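Local coordinates for BIFUNCTIONAL PROTEIN Proline utilization A (PutA) (Corynebacterium freiburgense, PDB 5UX5), which catalyses the two-step oxidation of proline to glutamate, using an FAD-dependent proline dehydrogenase domain and an NAD-dependent aldehyde dehydrogenase domain joined in one chain, at residues A[814-819]-A[841-846]; A[809-814]-A[826-831]; A[697-702]-A[730-735]. All blocks are in the same frame, centred on the assembly; numbering follows the deposited sequence.

Contact 1 of 3, residues A[814-819]-A[841-846]. With NAD (nicotinamide-adenine-dinucleotide), chain F.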
ATOM      1  N   TRP A 814      18.165   5.040 -24.227  1.00 56.36           N
ATOM      2  CA  TRP A 814      16.793   4.782 -24.652  1.00 56.04           C
ATOM      3  C   TRP A 814      15.904   4.388 -23.469  1.00 62.62           C
ATOM      4  O   TRP A 814      14.788   4.904 -23.325  1.00 60.14           O
ATOM      5  CB  TRP A 814      16.758   3.720 -25.750  1.00 54.20           C
ATOM      6  CG  TRP A 814      15.344   3.437 -26.191  1.00 59.96           C
ATOM      7  CD1 TRP A 814      14.592   4.168 -27.075  1.00 57.03           C
ATOM      8  CD2 TRP A 814      14.504   2.350 -25.753  1.00 55.51           C
ATOM      9  NE1 TRP A 814      13.343   3.601 -27.216  1.00 59.85           N
ATOM     10  CE2 TRP A 814      13.263   2.488 -26.416  1.00 60.09           C
ATOM     11  CE3 TRP A 814      14.685   1.276 -24.873  1.00 43.55           C
ATOM     12  CZ2 TRP A 814      12.210   1.589 -26.221  1.00 59.91           C
ATOM     13  CZ3 TRP A 814      13.641   0.386 -24.681  1.00 48.76           C
ATOM     14  CH2 TRP A 814      12.419   0.547 -25.351  1.00 59.06           C
ATOM     15  N   PHE A 815      16.377   3.470 -22.606  1.00 64.17           N
ATOM     16  CA  PHE A 815      15.514   2.995 -21.520  1.00 51.27           C
ATOM     17  C   PHE A 815      15.280   4.056 -20.436  1.00 55.07           C
ATOM     18  O   PHE A 815      14.289   3.975 -19.686  1.00 49.97           O
ATOM     19  CB  PHE A 815      16.067   1.691 -20.911  1.00 41.02           C
ATOM     20  CG  PHE A 815      15.103   1.035 -19.989  1.00 39.81           C
ATOM     21  CD1 PHE A 815      13.996   0.365 -20.499  1.00 41.04           C
ATOM     22  CD2 PHE A 815      15.249   1.143 -18.618  1.00 39.28           C
ATOM     23  CE1 PHE A 815      13.051  -0.184 -19.659  1.00 37.24           C
ATOM     24  CE2 PHE A 815      14.311   0.583 -17.769  1.00 36.61           C
ATOM     25  CZ  PHE A 815      13.217  -0.083 -18.289  1.00 36.25           C
ATOM     26  N   HIS A 816      16.146   5.067 -20.363  1.00 56.57           N
ATOM     27  CA  HIS A 816      15.949   6.164 -19.422  1.00 49.00           C
ATOM     28  C   HIS A 816      14.766   7.048 -19.809  1.00 48.13           C
ATOM     29  O   HIS A 816      14.112   7.614 -18.928  1.00 49.08           O
ATOM     30  CB  HIS A 816      17.240   6.978 -19.340  1.00 52.65           C
ATOM     31  CG  HIS A 816      17.160   8.153 -18.430  1.00 52.44           C
ATOM     32  ND1 HIS A 816      17.892   9.302 -18.642  1.00 59.24           N
ATOM     33  CD2 HIS A 816      16.444   8.363 -17.304  1.00 42.61           C
ATOM     34  CE1 HIS A 816      17.615  10.177 -17.692  1.00 53.98           C
ATOM     35  NE2 HIS A 816      16.739   9.632 -16.867  1.00 44.71           N
ATOM     36  N   THR A 817      14.442   7.150 -21.107  1.00 49.35           N
ATOM     37  CA  THR A 817      13.493   8.153 -21.593  1.00 42.21           C
ATOM     38  C   THR A 817      12.290   7.550 -22.325  1.00 41.29           C
ATOM     39  O   THR A 817      11.569   8.284 -23.009  1.00 46.66           O
ATOM     40  CB  THR A 817      14.206   9.166 -22.513  1.00 41.71           C
ATOM     41  OG1 THR A 817      14.620   8.546 -23.734  1.00 39.65           O
ATOM     42  CG2 THR A 817      15.454   9.702 -21.849  1.00 45.52           C
ATOM     43  N   HIS A 818      12.039   6.245 -22.187  1.00 44.51           N
ATOM     44  CA  HIS A 818      10.927   5.578 -22.866  1.00 43.51           C
ATOM     45  C   HIS A 818      10.202   4.662 -21.891  1.00 47.29           C
ATOM     46  O   HIS A 818      10.794   3.700 -21.396  1.00 51.62           O
ATOM     47  CB  HIS A 818      11.430   4.764 -24.058  1.00 39.30           C
ATOM     48  CG  HIS A 818      11.917   5.608 -25.188  1.00 47.03           C
ATOM     49  ND1 HIS A 818      13.125   6.272 -25.147  1.00 53.05           N
ATOM     50  CD2 HIS A 818      11.350   5.934 -26.371  1.00 49.66           C
ATOM     51  CE1 HIS A 818      13.288   6.959 -26.261  1.00 50.66           C
ATOM     52  NE2 HIS A 818      12.222   6.776 -27.020  1.00 53.58           N
ATOM     53  N   GLU A 819       8.925   4.944 -21.630  1.00 45.35           N
ATOM     54  CA  GLU A 819       8.120   4.092 -20.763  1.00 38.15           C
ATOM     55  C   GLU A 819       7.684   2.870 -21.549  1.00 40.93           C
ATOM     56  O   GLU A 819       6.996   3.003 -22.564  1.00 40.06           O
ATOM     57  CB  GLU A 819       6.909   4.842 -20.201  1.00 39.54           C
ATOM     58  CG  GLU A 819       6.198   5.821 -21.151  1.00 65.13           C
ATOM     59  CD  GLU A 819       5.017   5.223 -21.913  1.00 80.26           C
ATOM     60  OE1 GLU A 819       4.278   4.419 -21.315  1.00 84.36           O
ATOM     61  OE2 GLU A 819       4.820   5.569 -23.107  1.00 84.02           O
ATOM     62  N   ASN A 841      14.746  13.897 -12.999  1.00 42.78           N
ATOM     63  CA  ASN A 841      13.996  15.024 -13.532  1.00 40.90           C
ATOM     64  C   ASN A 841      14.063  15.154 -15.051  1.00 46.75           C
ATOM     65  O   ASN A 841      13.325  15.973 -15.613  1.00 41.50           O
ATOM     66  CB  ASN A 841      14.493  16.319 -12.881  1.00 37.38           C
ATOM     67  CG  ASN A 841      14.044  16.438 -11.421  1.00 38.27           C
ATOM     68  OD1 ASN A 841      13.024  15.864 -11.016  1.00 35.00           O
ATOM     69  ND2 ASN A 841      14.799  17.184 -10.633  1.00 37.41           N
ATOM     70  N   SER A 842      14.901  14.357 -15.733  1.00 51.02           N
ATOM     71  CA  SER A 842      15.145  14.487 -17.170  1.00 40.63           C
ATOM     72  C   SER A 842      14.627  13.304 -17.999  1.00 35.16           C
ATOM     73  O   SER A 842      15.155  13.017 -19.072  1.00 39.68           O
ATOM     74  CB  SER A 842      16.636  14.672 -17.424  1.00 38.08           C
ATOM     75  OG  SER A 842      17.390  13.695 -16.736  1.00 41.19           O
ATOM     76  N   THR A 843      13.590  12.627 -17.527  1.00 40.62           N
ATOM     77  CA  THR A 843      12.927  11.575 -18.288  1.00 47.07           C
ATOM     78  C   THR A 843      11.980  12.126 -19.351  1.00 49.29           C
ATOM     79  O   THR A 843      11.572  11.379 -20.257  1.00 44.60           O
ATOM     80  CB  THR A 843      12.143  10.665 -17.316  1.00 50.30           C
ATOM     81  OG1 THR A 843      11.332  11.482 -16.448  1.00 48.41           O
ATOM     82  CG2 THR A 843      13.077   9.780 -16.491  1.00 43.33           C
ATOM     83  N   GLY A 844      11.607  13.409 -19.251  1.00 47.00           N
ATOM     84  CA  GLY A 844      10.556  13.962 -20.054  1.00 32.48           C
ATOM     85  C   GLY A 844       9.215  13.902 -19.382  1.00 51.70           C
ATOM     86  O   GLY A 844       8.291  14.609 -19.799  1.00 61.99           O
ATOM     87  N   PHE A 845       9.092  13.081 -18.351  1.00 41.30           N
ATOM     88  CA  PHE A 845       7.858  12.893 -17.616  1.00 38.47           C
ATOM     89  C   PHE A 845       7.989  13.440 -16.193  1.00 40.02           C
ATOM     90  O   PHE A 845       9.087  13.750 -15.710  1.00 38.63           O
ATOM     91  CB  PHE A 845       7.470  11.409 -17.599  1.00 31.06           C
ATOM     92  CG  PHE A 845       7.347  10.792 -18.958  1.00 37.63           C
ATOM     93  CD1 PHE A 845       8.462  10.385 -19.662  1.00 44.09           C
ATOM     94  CD2 PHE A 845       6.094  10.594 -19.528  1.00 47.67           C
ATOM     95  CE1 PHE A 845       8.334   9.802 -20.923  1.00 44.93           C
ATOM     96  CE2 PHE A 845       5.960  10.011 -20.789  1.00 48.64           C
ATOM     97  CZ  PHE A 845       7.081   9.613 -21.483  1.00 41.26           C
ATOM     98  N   GLY A 846       6.840  13.606 -15.533  1.00 27.08           N
ATOM     99  CA  GLY A 846       6.876  13.972 -14.133  1.00 26.49           C
ATOM    100  C   GLY A 846       5.664  13.513 -13.356  1.00 30.98           C
ATOM    101  O   GLY A 846       4.993  14.337 -12.725  1.00 36.47           O
TER
HETATM  102  PA  NAD F2002      -4.829   4.799 -26.067  1.00 46.97           P
HETATM  103  O1A NAD F2002      -4.090   6.104 -25.608  1.00 44.87           O
HETATM  104  O2A NAD F2002      -4.529   4.520 -27.577  1.00 49.98           O
HETATM  105  O5B NAD F2002      -6.384   4.986 -25.932  1.00 47.22           O
HETATM  106  C5B NAD F2002      -7.049   5.074 -24.695  1.00 41.56           C
HETATM  107  C4B NAD F2002      -8.547   5.274 -24.920  1.00 42.18           C
HETATM  108  O4B NAD F2002      -8.854   6.154 -26.006  1.00 34.01           O
HETATM  109  C3B NAD F2002      -9.250   3.972 -25.150  1.00 41.69           C
HETATM  110  O3B NAD F2002     -10.552   4.004 -24.684  1.00 42.84           O
HETATM  111  C2B NAD F2002      -9.157   3.941 -26.623  1.00 41.89           C
HETATM  112  O2B NAD F2002      -9.923   2.963 -27.233  1.00 38.11           O
HETATM  113  C1B NAD F2002      -9.516   5.351 -26.967  1.00 35.95           C
HETATM  114  N9A NAD F2002      -9.140   5.706 -28.331  1.00 41.27           N
HETATM  115  C8A NAD F2002      -7.864   5.739 -28.863  1.00 39.39           C
HETATM  116  N7A NAD F2002      -7.920   6.110 -30.159  1.00 43.63           N
HETATM  117  C5A NAD F2002      -9.253   6.341 -30.531  1.00 43.93           C
HETATM  118  C6A NAD F2002      -9.898   6.745 -31.696  1.00 43.94           C
HETATM  119  N6A NAD F2002      -9.184   7.020 -32.918  1.00 40.78           N
HETATM  120  N1A NAD F2002     -11.235   6.881 -31.697  1.00 46.59           N
HETATM  121  C2A NAD F2002     -11.979   6.630 -30.589  1.00 46.85           C
HETATM  122  N3A NAD F2002     -11.384   6.239 -29.429  1.00 46.35           N
HETATM  123  C4A NAD F2002     -10.044   6.088 -29.370  1.00 44.70           C
HETATM  124  O3  NAD F2002      -4.347   3.649 -25.065  1.00 65.37           O
HETATM  125  PN  NAD F2002      -4.038   2.099 -25.368  1.00 79.15           P
HETATM  126  O1N NAD F2002      -4.074   1.716 -26.834  1.00 79.07           O
HETATM  127  O2N NAD F2002      -5.158   1.294 -24.776  1.00 74.70           O
HETATM  128  O5D NAD F2002      -2.602   1.811 -24.701  1.00 77.41           O
HETATM  129  C5D NAD F2002      -1.498   2.570 -25.173  1.00 74.56           C
HETATM  130  C4D NAD F2002      -0.396   2.899 -24.161  1.00 71.63           C
HETATM  131  O4D NAD F2002      -0.785   3.698 -23.069  1.00 66.09           O
HETATM  132  C3D NAD F2002       0.300   1.761 -23.499  1.00 72.15           C
HETATM  133  O3D NAD F2002       1.029   0.952 -24.347  1.00 67.79           O
HETATM  134  C2D NAD F2002       1.205   2.559 -22.646  1.00 71.17           C
HETATM  135  O2D NAD F2002       2.411   2.740 -23.299  1.00 64.90           O
HETATM  136  C1D NAD F2002       0.440   3.836 -22.380  1.00 66.83           C
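Residues 814-819 begin with a type I beta turn from W814 to T817 and then run out in extended form, while 841-846 form a loop leading into strand 845-852, with T817 CA and T843 CA, the closest pair, 4.8 Å apart. The turn is closed by T817 N on W814 O at 3.2 Å. The same carbonyl accepts a second hydrogen bond, from H818 ND1, which sits 2.8 Å from W814 O in the carbonyl plane, on a lone pair. With this bond in place the two rings stack, W814 NE1 lying above the centre of the H818 ring.

H816 packs on T843 and S842. Its ring, set anti to the backbone N (chi1 179°), is fixed at both nitrogens, ND1 to G812 N and NE2 to W839 O. T843 CG2 fills the angle between that ring and the backbone, 3.7 Å from H816 NE2 and 3.4 Å from H816 O. S842 OG comes to the ring edge near CE1 and is itself hydrogen-bonded to the main chain of helix 833-841, where the carbonyl oxygens of E838 and W839 both lie within bonding distance.

Further along, E819 bends sharply at chi2 (93°), which carries its carboxylate past F845. The methylene E819 CG rests 3.9 Å from F845 CZ, and the phenyl ring presents its edge to T817 O. Beyond this apolar support, E819 OE1 receives the ribose hydroxyl NAD O2D at 3.2 Å and is also hydrogen-bonded to S693 OG, a second-shell group that would orient the carboxylate. A glutamate gripping the nicotinamide ribose in this way, at the head of the sequence ECFGP, is the hallmark of the cofactor site of the aldehyde dehydrogenase family.

Contact 2 of 3, residues A[809-814]-A[826-831]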
ATOM      1  N   VAL A 809      21.999   1.471 -16.693  1.00 43.89           N
ATOM      2  CA  VAL A 809      21.197   2.305 -17.584  1.00 51.26           C
ATOM      3  C   VAL A 809      21.712   3.735 -17.487  1.00 56.68           C
ATOM      4  O   VAL A 809      21.738   4.327 -16.403  1.00 54.05           O
ATOM      5  CB  VAL A 809      19.709   2.212 -17.218  1.00 53.07           C
ATOM      6  CG1 VAL A 809      18.921   3.296 -17.894  1.00 40.73           C
ATOM      7  CG2 VAL A 809      19.161   0.861 -17.617  1.00 55.86           C
ATOM      8  N   ARG A 810      22.157   4.322 -18.671  1.00 58.29           N
ATOM      9  CA  ARG A 810      22.840   5.604 -18.549  1.00 52.67           C
ATOM     10  C   ARG A 810      21.893   6.762 -18.852  1.00 48.89           C
ATOM     11  O   ARG A 810      20.919   6.589 -19.591  1.00 47.63           O
ATOM     12  CB  ARG A 810      24.043   5.651 -19.496  1.00 62.30           C
ATOM     13  CG  ARG A 810      25.197   4.699 -19.156  1.00 70.85           C
ATOM     14  CD  ARG A 810      25.836   5.039 -17.809  1.00 82.85           C
ATOM     15  NE  ARG A 810      26.215   6.452 -17.689  1.00 90.88           N
ATOM     16  CZ  ARG A 810      26.820   6.979 -16.623  1.00 90.13           C
ATOM     17  NH1 ARG A 810      27.120   6.211 -15.576  1.00 92.09           N
ATOM     18  NH2 ARG A 810      27.132   8.273 -16.604  1.00 80.26           N
ATOM     19  N   PRO A 811      22.156   7.966 -18.325  1.00 48.91           N
ATOM     20  CA  PRO A 811      21.255   9.107 -18.577  1.00 45.56           C
ATOM     21  C   PRO A 811      21.194   9.483 -20.050  1.00 46.82           C
ATOM     22  O   PRO A 811      22.217   9.739 -20.689  1.00 46.09           O
ATOM     23  CB  PRO A 811      21.885  10.237 -17.754  1.00 46.80           C
ATOM     24  CG  PRO A 811      23.328   9.876 -17.668  1.00 46.13           C
ATOM     25  CD  PRO A 811      23.328   8.372 -17.527  1.00 50.84           C
ATOM     26  N   GLY A 812      19.976   9.574 -20.577  1.00 43.11           N
ATOM     27  CA  GLY A 812      19.778   9.891 -21.968  1.00 43.91           C
ATOM     28  C   GLY A 812      19.760   8.690 -22.874  1.00 52.24           C
ATOM     29  O   GLY A 812      19.466   8.840 -24.070  1.00 54.09           O
ATOM     30  N   SER A 813      20.075   7.506 -22.340  1.00 46.62           N
ATOM     31  CA  SER A 813      19.900   6.258 -23.058  1.00 51.48           C
ATOM     32  C   SER A 813      18.422   6.020 -23.356  1.00 49.34           C
ATOM     33  O   SER A 813      17.530   6.660 -22.791  1.00 49.72           O
ATOM     34  CB  SER A 813      20.452   5.085 -22.242  1.00 64.65           C
ATOM     35  OG  SER A 813      19.436   4.416 -21.502  1.00 65.35           O
ATOM     36  N   TRP A 814      18.165   5.040 -24.227  1.00 56.36           N
ATOM     37  CA  TRP A 814      16.793   4.782 -24.652  1.00 56.04           C
ATOM     38  C   TRP A 814      15.904   4.388 -23.469  1.00 62.62           C
ATOM     39  O   TRP A 814      14.788   4.904 -23.325  1.00 60.14           O
ATOM     40  CB  TRP A 814      16.758   3.720 -25.750  1.00 54.20           C
ATOM     41  CG  TRP A 814      15.344   3.437 -26.191  1.00 59.96           C
ATOM     42  CD1 TRP A 814      14.592   4.168 -27.075  1.00 57.03           C
ATOM     43  CD2 TRP A 814      14.504   2.350 -25.753  1.00 55.51           C
ATOM     44  NE1 TRP A 814      13.343   3.601 -27.216  1.00 59.85           N
ATOM     45  CE2 TRP A 814      13.263   2.488 -26.416  1.00 60.09           C
ATOM     46  CE3 TRP A 814      14.685   1.276 -24.873  1.00 43.55           C
ATOM     47  CZ2 TRP A 814      12.210   1.589 -26.221  1.00 59.91           C
ATOM     48  CZ3 TRP A 814      13.641   0.386 -24.681  1.00 48.76           C
ATOM     49  CH2 TRP A 814      12.419   0.547 -25.351  1.00 59.06           C
ATOM     50  N   GLY A 826      15.099  -0.764 -14.582  1.00 43.44           N
ATOM     51  CA  GLY A 826      16.476  -0.401 -14.904  1.00 45.54           C
ATOM     52  C   GLY A 826      17.160   0.233 -13.705  1.00 43.42           C
ATOM     53  O   GLY A 826      16.556   1.042 -12.995  1.00 40.00           O
ATOM     54  N   ILE A 827      18.430  -0.114 -13.502  1.00 42.69           N
ATOM     55  CA  ILE A 827      19.234   0.443 -12.419  1.00 43.26           C
ATOM     56  C   ILE A 827      20.203   1.444 -13.011  1.00 45.57           C
ATOM     57  O   ILE A 827      20.913   1.129 -13.967  1.00 40.71           O
ATOM     58  CB  ILE A 827      20.015  -0.636 -11.652  1.00 43.59           C
ATOM     59  CG1 ILE A 827      19.083  -1.769 -11.224  1.00 37.65           C
ATOM     60  CG2 ILE A 827      20.744  -0.001 -10.456  1.00 38.57           C
ATOM     61  CD1 ILE A 827      19.787  -2.882 -10.516  1.00 38.17           C
ATOM     62  N   MET A 828      20.222   2.645 -12.450  1.00 49.72           N
ATOM     63  CA  MET A 828      21.211   3.657 -12.776  1.00 39.93           C
ATOM     64  C   MET A 828      22.101   3.853 -11.565  1.00 43.60           C
ATOM     65  O   MET A 828      21.641   3.736 -10.428  1.00 53.87           O
ATOM     66  CB  MET A 828      20.552   4.973 -13.174  1.00 39.24           C
ATOM     67  CG  MET A 828      19.407   4.792 -14.124  1.00 43.07           C
ATOM     68  SD  MET A 828      18.658   6.360 -14.593  1.00 48.16           S
ATOM     69  CE  MET A 828      19.850   7.005 -15.759  1.00 43.73           C
ATOM     70  N   HIS A 829      23.388   4.076 -11.804  1.00 48.80           N
ATOM     71  CA  HIS A 829      24.345   4.302 -10.727  1.00 50.36           C
ATOM     72  C   HIS A 829      24.788   5.755 -10.781  1.00 46.74           C
ATOM     73  O   HIS A 829      25.473   6.162 -11.725  1.00 44.78           O
ATOM     74  CB  HIS A 829      25.537   3.357 -10.845  1.00 45.70           C
ATOM     75  CG  HIS A 829      25.158   1.913 -10.803  1.00 51.68           C
ATOM     76  ND1 HIS A 829      24.970   1.225  -9.621  1.00 53.26           N
ATOM     77  CD2 HIS A 829      24.956   1.019 -11.800  1.00 52.27           C
ATOM     78  CE1 HIS A 829      24.651  -0.030  -9.895  1.00 54.49           C
ATOM     79  NE2 HIS A 829      24.640  -0.182 -11.210  1.00 55.59           N
ATOM     80  N   ALA A 830      24.429   6.521  -9.758  1.00 42.34           N
ATOM     81  CA  ALA A 830      24.739   7.940  -9.698  1.00 47.49           C
ATOM     82  C   ALA A 830      25.807   8.219  -8.647  1.00 49.16           C
ATOM     83  O   ALA A 830      25.919   7.508  -7.643  1.00 51.79           O
ATOM     84  CB  ALA A 830      23.486   8.765  -9.404  1.00 45.10           C
ATOM     85  N   GLU A 831      26.607   9.259  -8.904  1.00 51.30           N
ATOM     86  CA  GLU A 831      27.699   9.632  -8.011  1.00 49.81           C
ATOM     87  C   GLU A 831      27.238  10.417  -6.791  1.00 52.22           C
ATOM     88  O   GLU A 831      27.999  10.510  -5.824  1.00 51.64           O
ATOM     89  CB  GLU A 831      28.730  10.457  -8.770  1.00 48.61           C
TER
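In the alpha/beta catalytic half of the aldehyde dehydrogenase fold, strand 824-830 runs between parallel neighbours 728-734 and 804-807, and this contact lies where the chain leaves the last of these and turns away. Residues 809-814 have no regular structure of their own, yet V809 still holds on to the strand. Its backbone N donates to I827 O at 3.0 Å, with an N-H...O angle of 154° and the donor in the plane of the carbonyl. The nearest backbone approach is that of V809 CA to M828 CA, 5.0 Å apart.

After this bond the chain reverses in a type II beta turn from R810 to S813, closed by S813 N on R810 O at 3.0 Å. G812 takes the third position with a positive phi of 89°, as that turn requires. R810 starts off away from the strand, but bends at chi2 and chi3 bring its guanidinium back toward the backbone of H829, though only to a loose approach. The H829 ring has I827 CG2 over one face, 3.8 Å above its plane, and is anchored through NE2 to D807 OD1, in the adjoining strand.

The apolar part of the contact is built on V809 and M828. V809 CG2 lies 4.0 Å from the CA of G826, where the strand has no side chain to intervene. V809 CB meets M828 CG obliquely, also at 4.0 Å. The methionine is extended as far as SD and then kinks at chi3 (76°), so that its terminal methyl swings in under the start of the turn. W839 of helix 833-841 packs on both P811 and M828, covering this corner. The swing puts M828 CE across the R810-P811 peptide link, 3.6 Å from P811 N.

Contact 3 of 3, residues A[697-702]-A[730-735]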
ATOM      1  N   ALA A 697      11.060   6.978 -11.178  1.00 28.57           N
ATOM      2  CA  ALA A 697      12.252   6.446 -10.554  1.00 29.32           C
ATOM      3  C   ALA A 697      12.096   6.482  -9.047  1.00 35.03           C
ATOM      4  O   ALA A 697      11.317   7.281  -8.510  1.00 32.96           O
ATOM      5  CB  ALA A 697      13.493   7.238 -10.954  1.00 34.25           C
ATOM      6  N   ILE A 698      12.823   5.588  -8.373  1.00 34.99           N
ATOM      7  CA  ILE A 698      13.014   5.645  -6.925  1.00 30.68           C
ATOM      8  C   ILE A 698      14.503   5.776  -6.665  1.00 36.97           C
ATOM      9  O   ILE A 698      15.289   4.921  -7.095  1.00 50.46           O
ATOM     10  CB  ILE A 698      12.433   4.417  -6.203  1.00 31.97           C
ATOM     11  CG1 ILE A 698      10.917   4.400  -6.287  1.00 32.33           C
ATOM     12  CG2 ILE A 698      12.931   4.287  -4.745  1.00 27.94           C
ATOM     13  CD1 ILE A 698      10.359   3.158  -5.604  1.00 43.26           C
ATOM     14  N   ILE A 699      14.889   6.835  -5.961  1.00 34.80           N
ATOM     15  CA  ILE A 699      16.279   7.033  -5.554  1.00 37.41           C
ATOM     16  C   ILE A 699      16.537   6.328  -4.219  1.00 33.95           C
ATOM     17  O   ILE A 699      15.756   6.464  -3.264  1.00 32.79           O
ATOM     18  CB  ILE A 699      16.615   8.529  -5.463  1.00 31.60           C
ATOM     19  CG1 ILE A 699      16.406   9.208  -6.818  1.00 31.82           C
ATOM     20  CG2 ILE A 699      18.015   8.717  -4.948  1.00 32.95           C
ATOM     21  CD1 ILE A 699      16.731  10.683  -6.799  1.00 32.30           C
ATOM     22  N   VAL A 700      17.637   5.582  -4.157  1.00 32.13           N
ATOM     23  CA  VAL A 700      18.076   4.853  -2.979  1.00 32.25           C
ATOM     24  C   VAL A 700      19.490   5.315  -2.664  1.00 39.84           C
ATOM     25  O   VAL A 700      20.419   5.056  -3.438  1.00 43.32           O
ATOM     26  CB  VAL A 700      18.034   3.336  -3.203  1.00 37.00           C
ATOM     27  CG1 VAL A 700      18.458   2.553  -1.920  1.00 32.36           C
ATOM     28  CG2 VAL A 700      16.660   2.932  -3.709  1.00 31.04           C
ATOM     29  N   THR A 701      19.661   5.956  -1.530  1.00 38.00           N
ATOM     30  CA  THR A 701      20.942   6.460  -1.065  1.00 44.19           C
ATOM     31  C   THR A 701      21.490   5.549   0.017  1.00 42.43           C
ATOM     32  O   THR A 701      20.731   4.833   0.670  1.00 40.48           O
ATOM     33  CB  THR A 701      20.781   7.883  -0.513  1.00 41.16           C
ATOM     34  OG1 THR A 701      20.259   7.828   0.823  1.00 38.10           O
ATOM     35  CG2 THR A 701      19.854   8.697  -1.396  1.00 34.25           C
ATOM     36  N   PRO A 702      22.794   5.602   0.299  1.00 42.23           N
ATOM     37  CA  PRO A 702      23.355   4.695   1.317  1.00 44.00           C
ATOM     38  C   PRO A 702      22.696   4.799   2.682  1.00 45.95           C
ATOM     39  O   PRO A 702      22.765   3.832   3.453  1.00 52.88           O
ATOM     40  CB  PRO A 702      24.831   5.113   1.386  1.00 39.32           C
ATOM     41  CG  PRO A 702      25.115   5.688   0.077  1.00 39.99           C
ATOM     42  CD  PRO A 702      23.848   6.405  -0.341  1.00 47.58           C
ATOM     43  N   LEU A 730      12.678   2.779 -13.002  1.00 36.50           N
ATOM     44  CA  LEU A 730      14.062   3.077 -12.724  1.00 32.43           C
ATOM     45  C   LEU A 730      14.249   3.088 -11.218  1.00 35.08           C
ATOM     46  O   LEU A 730      13.395   3.590 -10.479  1.00 33.96           O
ATOM     47  CB  LEU A 730      14.433   4.429 -13.337  1.00 32.89           C
ATOM     48  CG  LEU A 730      14.140   4.582 -14.841  1.00 41.61           C
ATOM     49  CD1 LEU A 730      14.100   6.036 -15.260  1.00 48.33           C
ATOM     50  CD2 LEU A 730      15.176   3.875 -15.697  1.00 41.99           C
ATOM     51  N   VAL A 731      15.351   2.503 -10.772  1.00 34.44           N
ATOM     52  CA  VAL A 731      15.896   2.714  -9.439  1.00 40.25           C
ATOM     53  C   VAL A 731      17.294   3.317  -9.628  1.00 40.83           C
ATOM     54  O   VAL A 731      18.114   2.790 -10.398  1.00 42.27           O
ATOM     55  CB  VAL A 731      15.888   1.397  -8.606  1.00 42.34           C
ATOM     56  CG1 VAL A 731      16.682   0.310  -9.262  1.00 33.56           C
ATOM     57  CG2 VAL A 731      16.361   1.585  -7.162  1.00 32.08           C
ATOM     58  N   ILE A 732      17.535   4.454  -8.979  1.00 33.76           N
ATOM     59  CA  ILE A 732      18.789   5.194  -9.090  1.00 42.72           C
ATOM     60  C   ILE A 732      19.472   5.085  -7.738  1.00 44.85           C
ATOM     61  O   ILE A 732      18.972   5.626  -6.746  1.00 47.26           O
ATOM     62  CB  ILE A 732      18.572   6.675  -9.444  1.00 46.66           C
ATOM     63  CG1 ILE A 732      17.683   6.863 -10.660  1.00 44.70           C
ATOM     64  CG2 ILE A 732      19.886   7.389  -9.678  1.00 37.34           C
ATOM     65  CD1 ILE A 732      17.369   8.307 -10.850  1.00 38.00           C
ATOM     66  N   LEU A 733      20.605   4.396  -7.693  1.00 36.60           N
ATOM     67  CA  LEU A 733      21.354   4.181  -6.463  1.00 41.32           C
ATOM     68  C   LEU A 733      22.485   5.192  -6.374  1.00 44.45           C
ATOM     69  O   LEU A 733      23.231   5.374  -7.343  1.00 45.77           O
ATOM     70  CB  LEU A 733      21.938   2.776  -6.432  1.00 42.86           C
ATOM     71  CG  LEU A 733      21.036   1.681  -6.948  1.00 36.93           C
ATOM     72  CD1 LEU A 733      21.813   0.388  -6.930  1.00 38.75           C
ATOM     73  CD2 LEU A 733      19.865   1.599  -6.038  1.00 35.45           C
ATOM     74  N   VAL A 734      22.605   5.860  -5.231  1.00 42.66           N
ATOM     75  CA  VAL A 734      23.712   6.784  -5.000  1.00 44.09           C
ATOM     76  C   VAL A 734      24.830   6.047  -4.281  1.00 47.58           C
ATOM     77  O   VAL A 734      24.602   5.413  -3.239  1.00 42.11           O
ATOM     78  CB  VAL A 734      23.273   8.021  -4.204  1.00 39.86           C
ATOM     79  CG1 VAL A 734      24.471   8.908  -3.985  1.00 40.54           C
ATOM     80  CG2 VAL A 734      22.183   8.791  -4.952  1.00 38.56           C
ATOM     81  N   GLY A 735      26.029   6.092  -4.856  1.00 50.98           N
ATOM     82  CA  GLY A 735      27.137   5.407  -4.222  1.00 53.20           C
ATOM     83  C   GLY A 735      26.886   3.917  -4.114  1.00 52.76           C
ATOM     84  O   GLY A 735      26.335   3.284  -5.026  1.00 42.84           O
TER
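Two parallel strands of a beta-alpha-beta unit, 696-700 and 728-734 with helix 706-718 between them in sequence, meet here in the core of the aldehyde dehydrogenase domain, their short axes 21° apart. L730 opens the ladder: its O accepts I698 N at 3.0 Å, from somewhat above the carbonyl plane, while L730 CB lies 3.8 Å from A697 CB. V731 faces the opposite way, its CG2 3.7 Å from V700 CG2 on the side covered by F740 of helix 740-750. I732 is gripped twice, its N donating to I698 O and its O receiving V700 N at 2.9 Å in the carbonyl plane. Its extended side chain reaches back along the strand until CD1 touches A697 CB at 4.0 Å. L733 returns to the F740 side, lying alongside V700 and pointing the same way, with CD2 3.8 Å from V700 CB. V734 completes the ladder through its N, 2.9 Å from V700 O. Like I699 and I732, it packs against A836 of helix 833-841, and there V734 CG2 meets I699 CG2 at 4.2 Å.

The three contacts form a continuous path from strand core to cofactor. Contacts 2 and 3 have centres about 10 Å apart and join through neighbouring strands, with G826 O 2.9 Å from V731 N in a probable hydrogen bond. Contact 1, its centre about 10 Å from that of contact 2 and about 15 Å from that of contact 3, shares W814 with contact 2. H816 bridges all three: its ND1 lies 3.4 Å from P811 CA of contact 2, and its CD2 packs 3.9 Å from L730 CD1 of contact 3. Of the three, contact 1 alone touches NAD, through E819; other cofactor bonds come from residues such as K618, E651 and T675.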